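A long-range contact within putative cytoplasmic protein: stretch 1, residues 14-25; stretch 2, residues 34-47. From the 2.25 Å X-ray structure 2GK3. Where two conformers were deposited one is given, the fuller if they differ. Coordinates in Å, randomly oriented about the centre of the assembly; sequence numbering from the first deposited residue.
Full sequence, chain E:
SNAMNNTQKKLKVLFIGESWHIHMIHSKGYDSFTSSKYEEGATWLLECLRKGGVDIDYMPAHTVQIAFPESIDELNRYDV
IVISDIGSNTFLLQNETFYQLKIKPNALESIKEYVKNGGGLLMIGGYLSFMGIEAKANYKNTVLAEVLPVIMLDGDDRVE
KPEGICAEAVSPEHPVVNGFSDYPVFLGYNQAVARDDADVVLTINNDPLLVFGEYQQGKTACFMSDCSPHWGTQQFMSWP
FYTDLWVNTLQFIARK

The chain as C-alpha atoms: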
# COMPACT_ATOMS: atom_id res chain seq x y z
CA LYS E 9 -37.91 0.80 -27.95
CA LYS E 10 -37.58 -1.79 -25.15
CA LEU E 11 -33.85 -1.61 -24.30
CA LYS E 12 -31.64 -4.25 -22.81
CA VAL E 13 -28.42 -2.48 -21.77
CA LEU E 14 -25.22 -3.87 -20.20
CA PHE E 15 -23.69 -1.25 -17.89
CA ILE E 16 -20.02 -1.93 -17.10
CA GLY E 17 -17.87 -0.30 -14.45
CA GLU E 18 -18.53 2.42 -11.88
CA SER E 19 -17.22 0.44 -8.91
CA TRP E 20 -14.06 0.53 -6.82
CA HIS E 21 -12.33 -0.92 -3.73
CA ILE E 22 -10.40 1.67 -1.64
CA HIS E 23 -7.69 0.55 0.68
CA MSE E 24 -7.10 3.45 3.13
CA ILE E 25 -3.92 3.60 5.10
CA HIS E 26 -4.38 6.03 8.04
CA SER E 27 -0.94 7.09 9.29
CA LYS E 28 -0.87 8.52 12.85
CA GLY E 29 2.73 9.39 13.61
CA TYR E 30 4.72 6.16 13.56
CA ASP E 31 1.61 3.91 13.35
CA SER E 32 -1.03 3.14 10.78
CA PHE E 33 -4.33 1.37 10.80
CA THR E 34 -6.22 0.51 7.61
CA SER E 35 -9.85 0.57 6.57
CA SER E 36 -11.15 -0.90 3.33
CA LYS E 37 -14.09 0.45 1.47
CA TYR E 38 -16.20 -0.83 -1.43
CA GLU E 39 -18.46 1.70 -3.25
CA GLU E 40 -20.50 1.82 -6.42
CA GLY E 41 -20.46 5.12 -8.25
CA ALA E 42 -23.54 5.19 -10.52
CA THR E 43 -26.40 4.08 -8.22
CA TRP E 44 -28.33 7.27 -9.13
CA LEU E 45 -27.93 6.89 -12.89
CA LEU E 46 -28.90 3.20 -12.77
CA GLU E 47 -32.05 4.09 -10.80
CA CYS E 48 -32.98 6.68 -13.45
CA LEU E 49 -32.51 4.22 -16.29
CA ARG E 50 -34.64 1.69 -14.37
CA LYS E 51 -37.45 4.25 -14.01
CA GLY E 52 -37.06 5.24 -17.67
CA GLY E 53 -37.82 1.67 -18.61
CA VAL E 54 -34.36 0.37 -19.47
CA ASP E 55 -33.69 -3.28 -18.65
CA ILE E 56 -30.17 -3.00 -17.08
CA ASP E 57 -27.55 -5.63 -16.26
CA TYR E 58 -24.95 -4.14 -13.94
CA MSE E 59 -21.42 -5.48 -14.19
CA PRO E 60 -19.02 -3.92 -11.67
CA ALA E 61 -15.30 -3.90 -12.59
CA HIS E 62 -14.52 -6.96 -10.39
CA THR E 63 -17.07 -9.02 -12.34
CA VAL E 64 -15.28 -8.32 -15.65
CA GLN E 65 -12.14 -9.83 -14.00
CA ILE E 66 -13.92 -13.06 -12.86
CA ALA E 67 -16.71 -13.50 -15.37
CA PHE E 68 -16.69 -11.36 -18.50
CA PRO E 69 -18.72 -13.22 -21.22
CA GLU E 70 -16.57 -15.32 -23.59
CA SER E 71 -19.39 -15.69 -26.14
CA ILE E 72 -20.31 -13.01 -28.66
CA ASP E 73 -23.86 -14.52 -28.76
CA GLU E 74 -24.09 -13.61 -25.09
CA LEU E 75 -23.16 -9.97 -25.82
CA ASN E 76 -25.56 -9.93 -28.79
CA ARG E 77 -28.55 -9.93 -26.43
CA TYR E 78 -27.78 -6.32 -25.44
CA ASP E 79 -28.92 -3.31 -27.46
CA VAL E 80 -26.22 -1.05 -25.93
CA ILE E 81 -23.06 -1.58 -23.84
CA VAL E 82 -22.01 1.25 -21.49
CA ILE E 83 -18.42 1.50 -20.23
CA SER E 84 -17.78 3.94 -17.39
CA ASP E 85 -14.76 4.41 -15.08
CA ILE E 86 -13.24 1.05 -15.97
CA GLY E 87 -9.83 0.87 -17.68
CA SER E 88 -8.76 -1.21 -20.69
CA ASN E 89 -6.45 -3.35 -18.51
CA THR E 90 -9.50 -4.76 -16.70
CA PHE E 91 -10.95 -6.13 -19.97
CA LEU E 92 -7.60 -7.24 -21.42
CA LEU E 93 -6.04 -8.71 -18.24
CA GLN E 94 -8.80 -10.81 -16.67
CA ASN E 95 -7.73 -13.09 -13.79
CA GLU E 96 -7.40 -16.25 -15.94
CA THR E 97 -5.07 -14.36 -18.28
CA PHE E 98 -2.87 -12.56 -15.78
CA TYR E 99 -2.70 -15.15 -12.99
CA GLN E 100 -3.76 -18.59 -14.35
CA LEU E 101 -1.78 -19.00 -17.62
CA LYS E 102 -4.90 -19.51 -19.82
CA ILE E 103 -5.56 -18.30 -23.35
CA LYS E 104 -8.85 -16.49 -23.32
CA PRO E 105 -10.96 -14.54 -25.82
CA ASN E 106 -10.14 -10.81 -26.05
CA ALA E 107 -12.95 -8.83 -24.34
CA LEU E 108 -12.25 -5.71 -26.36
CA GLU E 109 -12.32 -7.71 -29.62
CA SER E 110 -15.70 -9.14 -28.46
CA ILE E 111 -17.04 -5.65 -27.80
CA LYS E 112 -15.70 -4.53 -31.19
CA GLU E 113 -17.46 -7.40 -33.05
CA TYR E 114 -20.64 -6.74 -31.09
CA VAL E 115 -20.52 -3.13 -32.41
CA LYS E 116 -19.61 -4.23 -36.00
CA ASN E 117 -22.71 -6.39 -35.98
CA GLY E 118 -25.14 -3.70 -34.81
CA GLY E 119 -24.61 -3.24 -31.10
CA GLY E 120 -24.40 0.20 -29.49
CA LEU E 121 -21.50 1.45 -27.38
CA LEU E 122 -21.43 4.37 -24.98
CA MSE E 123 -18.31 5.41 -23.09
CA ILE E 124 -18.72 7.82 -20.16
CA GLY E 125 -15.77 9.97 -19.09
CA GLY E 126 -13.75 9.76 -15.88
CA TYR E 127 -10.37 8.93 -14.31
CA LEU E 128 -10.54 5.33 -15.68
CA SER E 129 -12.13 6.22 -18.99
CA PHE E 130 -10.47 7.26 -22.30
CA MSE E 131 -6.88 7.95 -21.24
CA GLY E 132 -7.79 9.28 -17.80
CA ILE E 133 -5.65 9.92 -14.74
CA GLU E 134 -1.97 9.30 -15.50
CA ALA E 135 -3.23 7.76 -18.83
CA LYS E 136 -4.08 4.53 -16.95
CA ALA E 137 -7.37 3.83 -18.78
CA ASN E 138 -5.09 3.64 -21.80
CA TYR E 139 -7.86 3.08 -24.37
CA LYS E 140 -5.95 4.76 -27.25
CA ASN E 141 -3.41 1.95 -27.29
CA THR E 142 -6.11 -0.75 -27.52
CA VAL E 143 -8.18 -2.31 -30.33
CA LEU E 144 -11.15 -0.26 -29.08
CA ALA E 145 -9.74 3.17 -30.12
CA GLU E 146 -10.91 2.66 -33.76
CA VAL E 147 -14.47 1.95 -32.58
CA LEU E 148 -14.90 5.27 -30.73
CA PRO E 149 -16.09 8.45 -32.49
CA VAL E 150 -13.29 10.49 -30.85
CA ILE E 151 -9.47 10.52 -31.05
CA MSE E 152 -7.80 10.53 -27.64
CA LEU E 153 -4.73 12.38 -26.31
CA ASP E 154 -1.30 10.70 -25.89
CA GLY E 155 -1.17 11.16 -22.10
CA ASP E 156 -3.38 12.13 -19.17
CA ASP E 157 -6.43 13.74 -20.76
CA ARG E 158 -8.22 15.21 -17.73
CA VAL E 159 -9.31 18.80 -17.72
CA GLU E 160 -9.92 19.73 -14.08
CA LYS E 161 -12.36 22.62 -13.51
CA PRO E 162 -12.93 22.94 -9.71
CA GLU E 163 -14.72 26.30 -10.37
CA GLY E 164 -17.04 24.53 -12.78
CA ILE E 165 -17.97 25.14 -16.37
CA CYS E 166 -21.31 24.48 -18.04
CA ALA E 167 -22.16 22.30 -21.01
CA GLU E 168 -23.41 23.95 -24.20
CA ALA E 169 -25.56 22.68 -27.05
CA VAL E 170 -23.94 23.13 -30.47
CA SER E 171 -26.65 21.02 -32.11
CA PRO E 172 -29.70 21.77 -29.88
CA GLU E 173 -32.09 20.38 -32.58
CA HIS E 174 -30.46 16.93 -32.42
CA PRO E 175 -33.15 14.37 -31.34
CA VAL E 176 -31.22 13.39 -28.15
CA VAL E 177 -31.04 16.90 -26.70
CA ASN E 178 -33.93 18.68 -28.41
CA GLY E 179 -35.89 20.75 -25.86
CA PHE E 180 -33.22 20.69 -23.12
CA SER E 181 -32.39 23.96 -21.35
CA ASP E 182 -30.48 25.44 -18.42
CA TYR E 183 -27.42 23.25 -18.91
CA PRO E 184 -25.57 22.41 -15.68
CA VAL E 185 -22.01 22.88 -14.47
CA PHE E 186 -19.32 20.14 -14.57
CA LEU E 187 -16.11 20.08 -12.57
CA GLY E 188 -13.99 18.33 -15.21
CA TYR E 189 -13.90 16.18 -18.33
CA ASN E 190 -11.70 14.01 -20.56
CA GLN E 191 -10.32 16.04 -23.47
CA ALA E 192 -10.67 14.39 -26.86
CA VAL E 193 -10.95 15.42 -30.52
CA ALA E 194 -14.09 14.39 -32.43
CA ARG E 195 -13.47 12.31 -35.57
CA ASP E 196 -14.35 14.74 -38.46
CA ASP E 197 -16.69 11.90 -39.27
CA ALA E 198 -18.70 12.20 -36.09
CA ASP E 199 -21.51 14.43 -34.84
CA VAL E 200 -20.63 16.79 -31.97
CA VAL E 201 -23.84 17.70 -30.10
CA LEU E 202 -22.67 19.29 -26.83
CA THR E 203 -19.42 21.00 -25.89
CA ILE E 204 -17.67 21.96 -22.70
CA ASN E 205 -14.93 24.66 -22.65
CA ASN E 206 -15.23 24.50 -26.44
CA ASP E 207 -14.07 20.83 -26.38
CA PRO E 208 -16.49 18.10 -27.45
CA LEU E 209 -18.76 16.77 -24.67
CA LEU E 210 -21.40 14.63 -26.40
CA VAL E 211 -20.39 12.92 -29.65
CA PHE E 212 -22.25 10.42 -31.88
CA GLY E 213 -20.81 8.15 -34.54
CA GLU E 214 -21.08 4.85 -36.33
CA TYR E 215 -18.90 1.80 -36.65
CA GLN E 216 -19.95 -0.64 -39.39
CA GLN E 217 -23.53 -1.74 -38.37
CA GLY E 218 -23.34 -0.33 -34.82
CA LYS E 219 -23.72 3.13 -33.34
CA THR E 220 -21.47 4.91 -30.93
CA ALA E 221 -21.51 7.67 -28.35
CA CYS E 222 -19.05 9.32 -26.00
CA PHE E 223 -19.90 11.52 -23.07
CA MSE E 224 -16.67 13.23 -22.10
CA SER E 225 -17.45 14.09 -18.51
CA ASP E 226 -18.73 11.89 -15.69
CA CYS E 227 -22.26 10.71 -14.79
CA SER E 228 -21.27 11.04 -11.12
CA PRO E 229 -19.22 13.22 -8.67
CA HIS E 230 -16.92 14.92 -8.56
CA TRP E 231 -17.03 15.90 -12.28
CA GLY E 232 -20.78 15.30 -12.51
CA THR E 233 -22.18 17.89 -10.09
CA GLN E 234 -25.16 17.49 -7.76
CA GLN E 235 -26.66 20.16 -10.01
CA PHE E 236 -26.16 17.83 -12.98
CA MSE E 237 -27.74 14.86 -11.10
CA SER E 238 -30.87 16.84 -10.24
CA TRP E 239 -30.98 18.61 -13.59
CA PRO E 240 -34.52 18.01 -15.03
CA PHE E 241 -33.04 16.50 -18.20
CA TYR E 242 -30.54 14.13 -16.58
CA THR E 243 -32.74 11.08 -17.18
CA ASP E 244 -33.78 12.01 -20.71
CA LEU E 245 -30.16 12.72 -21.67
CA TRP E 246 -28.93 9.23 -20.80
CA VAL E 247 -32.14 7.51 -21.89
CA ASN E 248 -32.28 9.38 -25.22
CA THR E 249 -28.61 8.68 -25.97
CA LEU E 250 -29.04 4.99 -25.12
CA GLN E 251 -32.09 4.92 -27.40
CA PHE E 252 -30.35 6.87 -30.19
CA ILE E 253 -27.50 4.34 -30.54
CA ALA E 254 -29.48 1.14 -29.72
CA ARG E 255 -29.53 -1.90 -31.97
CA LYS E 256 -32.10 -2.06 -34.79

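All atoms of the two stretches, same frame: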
# COMPACT_ATOMS: atom_id res chain seq x y z
N LEU E 14 -26.26 -3.40 -21.11
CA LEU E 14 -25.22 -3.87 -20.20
C LEU E 14 -24.42 -2.66 -19.72
O LEU E 14 -23.80 -1.97 -20.51
CB LEU E 14 -24.29 -4.85 -20.92
CG LEU E 14 -23.54 -5.98 -20.19
CD1 LEU E 14 -22.18 -6.16 -20.81
CD2 LEU E 14 -23.40 -5.80 -18.67
N PHE E 15 -24.44 -2.38 -18.42
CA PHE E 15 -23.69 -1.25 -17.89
C PHE E 15 -22.45 -1.76 -17.15
O PHE E 15 -22.57 -2.44 -16.13
CB PHE E 15 -24.58 -0.40 -16.97
CG PHE E 15 -23.96 0.93 -16.56
CD1 PHE E 15 -24.42 2.12 -17.10
CD2 PHE E 15 -22.92 0.97 -15.62
CE1 PHE E 15 -23.84 3.33 -16.72
CE2 PHE E 15 -22.35 2.17 -15.24
CZ PHE E 15 -22.80 3.35 -15.79
N ILE E 16 -21.26 -1.45 -17.68
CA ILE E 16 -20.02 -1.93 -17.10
C ILE E 16 -19.25 -0.83 -16.37
O ILE E 16 -19.02 0.27 -16.89
CB ILE E 16 -19.12 -2.60 -18.15
CG1 ILE E 16 -19.93 -3.57 -19.03
CG2 ILE E 16 -17.98 -3.33 -17.47
CD1 ILE E 16 -19.12 -4.18 -20.20
N GLY E 17 -18.85 -1.12 -15.14
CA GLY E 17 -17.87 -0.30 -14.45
C GLY E 17 -18.42 0.36 -13.23
O GLY E 17 -19.20 -0.23 -12.52
N GLU E 18 -17.99 1.59 -12.97
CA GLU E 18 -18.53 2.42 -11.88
C GLU E 18 -18.52 1.75 -10.50
O GLU E 18 -19.43 1.93 -9.69
CB GLU E 18 -19.94 2.95 -12.24
CG GLU E 18 -19.93 4.09 -13.23
CD GLU E 18 -19.30 5.37 -12.69
OE1 GLU E 18 -19.24 5.56 -11.46
OE2 GLU E 18 -18.85 6.19 -13.52
N SER E 19 -17.45 1.01 -10.23
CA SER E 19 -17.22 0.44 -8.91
C SER E 19 -15.74 0.47 -8.57
O SER E 19 -14.89 0.47 -9.46
CB SER E 19 -17.75 -0.99 -8.84
OG SER E 19 -17.07 -1.81 -9.76
N TRP E 20 -15.44 0.50 -7.27
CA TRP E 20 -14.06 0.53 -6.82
C TRP E 20 -13.92 -0.00 -5.39
O TRP E 20 -14.89 -0.06 -4.64
CB TRP E 20 -13.48 1.95 -6.94
CG TRP E 20 -14.30 2.97 -6.27
CD1 TRP E 20 -14.29 3.28 -4.94
CD2 TRP E 20 -15.29 3.82 -6.86
NE1 TRP E 20 -15.19 4.27 -4.67
CE2 TRP E 20 -15.83 4.62 -5.83
CE3 TRP E 20 -15.77 4.00 -8.16
CZ2 TRP E 20 -16.82 5.57 -6.06
CZ3 TRP E 20 -16.75 4.93 -8.39
CH2 TRP E 20 -17.27 5.71 -7.35
N HIS E 21 -12.68 -0.36 -5.03
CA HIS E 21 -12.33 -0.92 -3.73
C HIS E 21 -11.18 -0.10 -3.13
O HIS E 21 -10.01 -0.32 -3.47
CB HIS E 21 -11.84 -2.38 -3.90
CG HIS E 21 -12.92 -3.40 -4.08
ND1 HIS E 21 -13.35 -3.83 -5.31
CD2 HIS E 21 -13.62 -4.12 -3.17
CE1 HIS E 21 -14.29 -4.75 -5.16
NE2 HIS E 21 -14.47 -4.95 -3.87
N ILE E 22 -11.47 0.85 -2.23
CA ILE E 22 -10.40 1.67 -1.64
C ILE E 22 -9.77 0.92 -0.49
O ILE E 22 -10.46 0.42 0.39
CB ILE E 22 -10.84 3.08 -1.15
CG1 ILE E 22 -11.50 3.91 -2.26
CG2 ILE E 22 -9.65 3.86 -0.60
CD1 ILE E 22 -13.00 3.91 -2.17
N HIS E 23 -8.44 0.85 -0.52
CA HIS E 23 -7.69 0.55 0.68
C HIS E 23 -7.20 1.88 1.25
O HIS E 23 -6.50 2.61 0.57
CB HIS E 23 -6.55 -0.38 0.36
CG HIS E 23 -5.79 -0.83 1.57
ND1 HIS E 23 -6.39 -1.53 2.59
CD2 HIS E 23 -4.50 -0.66 1.92
CE1 HIS E 23 -5.49 -1.77 3.53
NE2 HIS E 23 -4.33 -1.25 3.15
N MSE E 24 -7.59 2.22 2.48
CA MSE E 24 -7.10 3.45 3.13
C MSE E 24 -6.12 3.16 4.23
O MSE E 24 -6.47 2.49 5.20
CB MSE E 24 -8.20 4.22 3.83
CG MSE E 24 -9.35 4.59 3.01
SE MSE E 24 -10.31 5.94 3.96
CE MSE E 24 -11.83 5.61 2.88
N ILE E 25 -4.94 3.72 4.10
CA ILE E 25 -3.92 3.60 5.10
C ILE E 25 -3.92 4.92 5.89
O ILE E 25 -3.62 5.99 5.33
CB ILE E 25 -2.54 3.35 4.44
CG1 ILE E 25 -2.55 2.03 3.62
CG2 ILE E 25 -1.42 3.40 5.48
CD1 ILE E 25 -1.35 1.85 2.64
N THR E 34 -5.63 0.48 8.95
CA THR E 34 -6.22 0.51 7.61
C THR E 34 -7.72 0.32 7.67
O THR E 34 -8.23 -0.33 8.57
CB THR E 34 -5.57 -0.56 6.70
OG1 THR E 34 -5.97 -1.85 7.14
CG2 THR E 34 -4.05 -0.48 6.76
N SER E 35 -8.44 0.91 6.74
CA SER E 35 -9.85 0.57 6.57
C SER E 35 -10.08 0.37 5.07
O SER E 35 -9.45 1.03 4.24
CB SER E 35 -10.78 1.64 7.15
OG SER E 35 -10.61 2.91 6.54
N SER E 36 -10.95 -0.58 4.73
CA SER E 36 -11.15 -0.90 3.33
C SER E 36 -12.59 -0.72 2.98
O SER E 36 -13.47 -1.09 3.73
CB SER E 36 -10.65 -2.31 2.97
OG SER E 36 -9.23 -2.34 3.01
N LYS E 37 -12.81 -0.15 1.79
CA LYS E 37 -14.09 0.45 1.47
C LYS E 37 -14.48 0.13 0.02
O LYS E 37 -13.83 0.62 -0.93
CB LYS E 37 -13.99 1.98 1.70
CG LYS E 37 -15.32 2.69 1.65
CD LYS E 37 -15.18 4.22 1.75
CE LYS E 37 -16.58 4.83 1.88
NZ LYS E 37 -16.56 6.30 1.70
N TYR E 38 -15.51 -0.70 -0.14
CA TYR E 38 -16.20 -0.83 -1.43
C TYR E 38 -17.26 0.27 -1.64
O TYR E 38 -17.95 0.67 -0.70
CB TYR E 38 -16.82 -2.22 -1.54
CG TYR E 38 -17.49 -2.48 -2.86
CD1 TYR E 38 -16.74 -2.61 -4.04
CD2 TYR E 38 -18.87 -2.63 -2.94
CE1 TYR E 38 -17.35 -2.86 -5.27
CE2 TYR E 38 -19.50 -2.87 -4.17
CZ TYR E 38 -18.74 -2.98 -5.33
OH TYR E 38 -19.33 -3.22 -6.54
N GLU E 39 -17.38 0.78 -2.87
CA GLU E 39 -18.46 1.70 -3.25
C GLU E 39 -18.82 1.45 -4.69
O GLU E 39 -18.00 0.95 -5.48
CB GLU E 39 -18.09 3.19 -3.11
CG GLU E 39 -17.23 3.59 -1.91
CD GLU E 39 -17.04 5.10 -1.81
OE1 GLU E 39 -18.00 5.77 -1.37
OE2 GLU E 39 -15.95 5.63 -2.17
N GLU E 40 -20.06 1.78 -5.04
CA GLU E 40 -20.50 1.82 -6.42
C GLU E 40 -20.87 3.25 -6.74
O GLU E 40 -21.48 3.93 -5.93
CB GLU E 40 -21.65 0.86 -6.62
CG GLU E 40 -21.17 -0.56 -6.51
CD GLU E 40 -22.25 -1.58 -6.72
OE1 GLU E 40 -21.88 -2.76 -6.87
OE2 GLU E 40 -23.45 -1.23 -6.74
N GLY E 41 -20.47 3.71 -7.93
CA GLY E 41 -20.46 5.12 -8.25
C GLY E 41 -21.64 5.68 -9.02
O GLY E 41 -21.83 6.90 -9.04
N ALA E 42 -22.42 4.79 -9.64
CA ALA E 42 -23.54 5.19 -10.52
C ALA E 42 -24.93 4.71 -10.07
O ALA E 42 -25.84 4.56 -10.88
CB ALA E 42 -23.26 4.78 -11.97
N THR E 43 -25.11 4.51 -8.77
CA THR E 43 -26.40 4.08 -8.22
C THR E 43 -27.56 4.98 -8.69
O THR E 43 -28.60 4.48 -9.15
CB THR E 43 -26.31 3.96 -6.66
OG1 THR E 43 -25.24 3.05 -6.33
CG2 THR E 43 -27.61 3.42 -6.04
N TRP E 44 -27.36 6.30 -8.62
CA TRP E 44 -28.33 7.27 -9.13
C TRP E 44 -28.71 7.07 -10.60
O TRP E 44 -29.90 6.91 -10.93
CB TRP E 44 -27.80 8.70 -8.94
CG TRP E 44 -28.71 9.78 -9.47
CD1 TRP E 44 -28.40 10.73 -10.40
CD2 TRP E 44 -30.08 10.03 -9.09
NE1 TRP E 44 -29.48 11.56 -10.62
CE2 TRP E 44 -30.52 11.15 -9.83
CE3 TRP E 44 -30.96 9.43 -8.18
CZ2 TRP E 44 -31.81 11.68 -9.70
CZ3 TRP E 44 -32.25 9.94 -8.05
CH2 TRP E 44 -32.66 11.06 -8.81
N LEU E 45 -27.71 7.10 -11.47
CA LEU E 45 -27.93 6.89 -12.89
C LEU E 45 -28.72 5.60 -13.12
O LEU E 45 -29.74 5.61 -13.81
CB LEU E 45 -26.60 6.81 -13.63
CG LEU E 45 -26.50 7.21 -15.10
CD1 LEU E 45 -25.44 6.38 -15.80
CD2 LEU E 45 -27.81 7.15 -15.88
N LEU E 46 -28.25 4.49 -12.56
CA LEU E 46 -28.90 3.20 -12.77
C LEU E 46 -30.38 3.19 -12.32
O LEU E 46 -31.21 2.54 -12.94
CB LEU E 46 -28.10 2.06 -12.10
CG LEU E 46 -26.66 1.84 -12.59
CD1 LEU E 46 -25.90 0.93 -11.65
CD2 LEU E 46 -26.61 1.32 -14.03
N GLU E 47 -30.68 3.93 -11.26
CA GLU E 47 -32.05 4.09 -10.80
C GLU E 47 -32.89 4.86 -11.81
O GLU E 47 -34.05 4.54 -12.03
CB GLU E 47 -32.05 4.78 -9.43
CG GLU E 47 -33.41 4.92 -8.76
CD GLU E 47 -34.22 3.64 -8.77
OE1 GLU E 47 -33.63 2.54 -8.72
OE2 GLU E 47 -35.47 3.74 -8.83
O HOH W 1 -22.54 1.73 -9.60

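The apolar centre of this contact lies where the strand containing Phe-15 passes the first turns of the helix that begins at Thr-43. The Phe-15 side chain, in the t rotamer, points toward the helix and is buried. Leu-46 CD2 sits over one face of the ring, 3.7 Å from Phe-15 CG, an arrangement that allows a CH-pi contact. Leu-45 CD1 comes within 3.6 Å of Phe-15 CE1, and Ala-42 CB lies 4.1 Å from Phe-15 CZ. A flat aromatic ring suits this place because it offers a broad apolar surface to several aliphatic groups at once. Ala-42, at the N-cap position, also packs its methyl group against Glu-18, with CB 3.6 Å from Glu-18 CG.

Next comes the turn at Glu-18. Its carbonyl O accepts a short, nearly straight hydrogen bond from Gly-41 N (2.7 Å), and a water bridges the same Glu-18 O to Ala-42 N, 3.1 Å from each. Glycine fits at position 41 because a CB there would clash with Glu-18 OE1 and Trp-20 CZ3; without one, Trp-20 CH2 approaches Gly-41 CA to 3.4 Å.

From here strands 19-25 and 34-40 run antiparallel. Paired backbone hydrogen bonds join Trp-20 to Glu-39 (N to O, 3.2 Å in both directions), Ile-22 to Lys-37 (Ile-22 N to Lys-37 O, 2.7 Å; Lys-37 N to Ile-22 O, 2.8 Å) and Met-24 to Ser-35 (Met-24 N to Ser-35 O, 2.8 Å; Ser-35 N to Met-24 O, 3.0 Å). The non-hydrogen-bonded pairs lack such bonds, but CA atoms in them approach carbonyl oxygens, as Thr-34 CA does Met-24 O at 3.1 Å.

Side chains alternate between the two faces of the sheet. On the face of Trp-20, Ile-22 and Met-24, a selenomethionine, apolar groups pack beside polar ones: Met-24 CE lies 3.8 Å from Lys-37 CD, the aliphatic part of the extended lysine. Indole nitrogen Trp-20 NE1 donates to Glu-39 OE2 (2.9 Å), so the tryptophan supplies both bulk and a polar anchor. The other carboxylate oxygen, Glu-39 OE1, forms a salt bridge with Lys-37 NZ (3.4 Å), whose hydrogen bond is weak.

On the opposite face, the His-21 and Tyr-38 rings meet obliquely, with His-21 NE2 3.3 Å from Tyr-38 CD1. Tyr-38 OH donates to Glu-40 OE1 (2.6 Å), tying the ring to a carboxylate on its own strand. Farther along, His-23 ND1 donates a hydrogen bond to Ser-36 OG (3.0 Å), which lies at the edge of the imidazole, near its plane; the serine hydroxyl suits this place because its oxygen can accept that bond.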